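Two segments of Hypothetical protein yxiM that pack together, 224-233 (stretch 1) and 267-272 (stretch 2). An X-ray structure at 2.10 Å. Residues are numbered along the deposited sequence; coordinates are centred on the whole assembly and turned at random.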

# COMPACT_ATOMS: atom_id res chain seq x y z
N ILE A 224 -0.76 -3.14 9.30
CA ILE A 224 0.64 -2.83 9.59
C ILE A 224 1.06 -3.31 10.98
O ILE A 224 2.17 -3.80 11.15
CB ILE A 224 0.90 -1.32 9.47
CG1 ILE A 224 0.68 -0.86 8.03
CG2 ILE A 224 2.33 -1.00 9.93
CD1 ILE A 224 0.77 0.64 7.83
N LEU A 225 0.18 -3.16 11.96
CA LEU A 225 0.47 -3.59 13.33
C LEU A 225 0.63 -5.10 13.40
O LEU A 225 1.25 -5.63 14.33
CB LEU A 225 -0.64 -3.14 14.28
CG LEU A 225 -0.69 -1.63 14.53
CD1 LEU A 225 -1.97 -1.26 15.27
CD2 LEU A 225 0.54 -1.21 15.32
N LYS A 226 0.06 -5.79 12.42
CA LYS A 226 0.14 -7.24 12.35
C LYS A 226 1.58 -7.73 12.17
O LYS A 226 1.95 -8.78 12.68
CB LYS A 226 -0.70 -7.73 11.16
CG LYS A 226 -0.69 -9.24 10.94
CD LYS A 226 -1.70 -9.96 11.83
CE LYS A 226 -1.74 -11.44 11.51
NZ LYS A 226 -2.75 -12.15 12.34
N TYR A 227 2.39 -6.95 11.45
CA TYR A 227 3.76 -7.37 11.18
C TYR A 227 4.89 -6.44 11.60
O TYR A 227 6.02 -6.90 11.81
CB TYR A 227 3.92 -7.65 9.68
CG TYR A 227 2.90 -8.62 9.13
CD1 TYR A 227 2.94 -9.97 9.47
CD2 TYR A 227 1.90 -8.19 8.26
CE1 TYR A 227 2.02 -10.88 8.94
CE2 TYR A 227 0.97 -9.09 7.73
CZ TYR A 227 1.03 -10.43 8.07
OH TYR A 227 0.12 -11.32 7.55
N ILE A 228 4.62 -5.15 11.73
CA ILE A 228 5.68 -4.21 12.10
C ILE A 228 6.36 -4.59 13.41
O ILE A 228 5.70 -4.97 14.38
CB ILE A 228 5.14 -2.76 12.16
CG1 ILE A 228 6.29 -1.77 11.98
CG2 ILE A 228 4.42 -2.53 13.47
CD1 ILE A 228 5.84 -0.33 11.72
N LYS A 229 7.68 -4.50 13.44
CA LYS A 229 8.46 -4.86 14.62
C LYS A 229 9.74 -4.03 14.72
O LYS A 229 10.01 -3.18 13.87
CB LYS A 229 8.83 -6.35 14.56
CG LYS A 229 9.56 -6.76 13.28
CD LYS A 229 9.91 -8.24 13.29
CE LYS A 229 10.46 -8.70 11.95
NZ LYS A 229 11.67 -7.94 11.55
N PRO A 230 10.54 -4.26 15.78
CA PRO A 230 11.78 -3.49 15.92
C PRO A 230 12.62 -3.59 14.66
O PRO A 230 12.79 -4.68 14.09
CB PRO A 230 12.45 -4.14 17.13
CG PRO A 230 11.28 -4.53 17.97
CD PRO A 230 10.32 -5.13 16.95
N GLY A 231 13.15 -2.45 14.22
CA GLY A 231 13.97 -2.43 13.03
C GLY A 231 13.24 -1.81 11.86
O GLY A 231 13.86 -1.20 10.98
N ASP A 232 11.91 -1.95 11.85
CA ASP A 232 11.09 -1.40 10.77
C ASP A 232 10.79 0.08 10.97
O ASP A 232 11.03 0.65 12.04
CB ASP A 232 9.76 -2.15 10.66
CG ASP A 232 9.93 -3.63 10.36
OD1 ASP A 232 10.89 -3.99 9.64
OD2 ASP A 232 9.10 -4.43 10.84
N TYR A 233 10.24 0.69 9.93
CA TYR A 233 9.86 2.10 9.97
C TYR A 233 8.43 2.26 9.48
O TYR A 233 8.01 1.62 8.51
CB TYR A 233 10.79 2.94 9.08
CG TYR A 233 12.15 3.19 9.68
CD1 TYR A 233 12.30 4.01 10.80
CD2 TYR A 233 13.29 2.62 9.13
CE1 TYR A 233 13.56 4.26 11.35
CE2 TYR A 233 14.55 2.86 9.67
CZ TYR A 233 14.68 3.68 10.78
OH TYR A 233 15.92 3.92 11.32
N ALA A 267 4.70 0.84 20.32
CA ALA A 267 4.50 -0.25 21.27
C ALA A 267 5.00 -1.57 20.69
O ALA A 267 5.23 -2.53 21.43
CB ALA A 267 3.02 -0.36 21.63
N LYS A 268 5.17 -1.62 19.37
CA LYS A 268 5.65 -2.82 18.70
C LYS A 268 7.17 -2.81 18.61
O LYS A 268 7.78 -3.78 18.15
CB LYS A 268 5.07 -2.92 17.28
CG LYS A 268 3.56 -3.05 17.22
CD LYS A 268 3.08 -4.40 17.72
CE LYS A 268 1.59 -4.56 17.49
NZ LYS A 268 1.10 -5.92 17.89
N GLY A 269 7.78 -1.71 19.04
CA GLY A 269 9.23 -1.61 19.00
C GLY A 269 9.77 -1.01 17.71
O GLY A 269 10.98 -0.83 17.56
N ALA A 270 8.87 -0.69 16.78
CA ALA A 270 9.27 -0.10 15.51
C ALA A 270 9.38 1.42 15.64
O ALA A 270 8.95 1.99 16.65
CB ALA A 270 8.26 -0.46 14.43
N ASP A 271 9.96 2.07 14.64
CA ASP A 271 10.11 3.52 14.67
C ASP A 271 9.13 4.21 13.74
O ASP A 271 8.64 3.62 12.78
CB ASP A 271 11.54 3.92 14.31
CG ASP A 271 12.54 3.56 15.39
OD1 ASP A 271 12.27 3.89 16.57
OD2 ASP A 271 13.59 2.97 15.06
N VAL A 272 8.85 5.48 14.04
CA VAL A 272 7.92 6.26 13.24
C VAL A 272 8.56 7.48 12.60
O VAL A 272 9.29 8.23 13.26
CB VAL A 272 6.74 6.76 14.08
CG1 VAL A 272 5.78 7.54 13.21
CG2 VAL A 272 6.03 5.59 14.74
O HOH W 1 13.45 -0.41 16.37
O HOH W 2 13.56 0.74 13.51

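The contact between the two stretches of yxiM buries 462 Å² in all, and Lys268, Asp271 and Ala270 account for most of what stretch 2 contributes. Lys268 has the largest covered area, although its ammonium group makes no polar bond to stretch 1. Its CA-to-CB bond points toward the other stretch, and with chi1 and chi2 both in m and the outer torsions in t, the chain runs along stretch 1 from Ile228 to Leu225. CB lies 3.6 Å from Ile228 O, and CG is 3.9 Å from Ile228 CG2 and 4.0 Å from Leu225 CD2, so the methylenes pack against both aliphatic side chains. Farther out, CE of Lys268 comes within 3.4 Å of Leu225 O. The carbonyl of the same lysine meets the proline ring, with Lys268 O 3.1 Å from Pro230 CD.

Gly269 follows as the residue that leaves a helix in a Schellman motif, at phi/psi 91/-2. These angles alone call for glycine, and the contact adds a second constraint, since an ideal CB would fall 2.4 Å from Pro230 CG. Its carbonyl faces stretch 1: Pro230 CA approaches Gly269 O at 3.2 Å in a CA-H...O contact, and water 1 links the same oxygen (2.8 Å from the water O) to Gly231 N (3.0 Å from the water O), donating to the first and accepting from the second.

The small methyl of Ala270 sits where stretch 1 folds through a type II turn from Lys229 to Asp232. Its CB is 3.4 Å from Ile228 CG1, 3.3 Å from Lys229 O and 3.8 Å from Asp232 O, and so touches both ends of the turn. The turn is held internally by Asp232 N donating to Lys229 O (3.0 Å) and by Lys229 N donating to the side-chain oxygen Asp232 OD2 (3.0 Å).

At Asp271 the packing gives way to parallel strand pairing. Asp271 N donates to Asp232 O at 3.1 Å with a nearly linear angle of 174°, the one direct hydrogen bond between the stretches. Tyr233 and Asp271 form the bridge, their CA atoms 4.9 Å apart, and Tyr233 CA makes a further CA-H...O contact with Asp271 O at 3.4 Å. Both side chains lie on the same face of the sheet, where Tyr233 CD1 comes within 3.6 Å of Asp271 CB. Water 2 reinforces the junction by donating to Asp232 O (2.9 Å from the water O) and to Asp271 OD2 (2.7 Å from the water O).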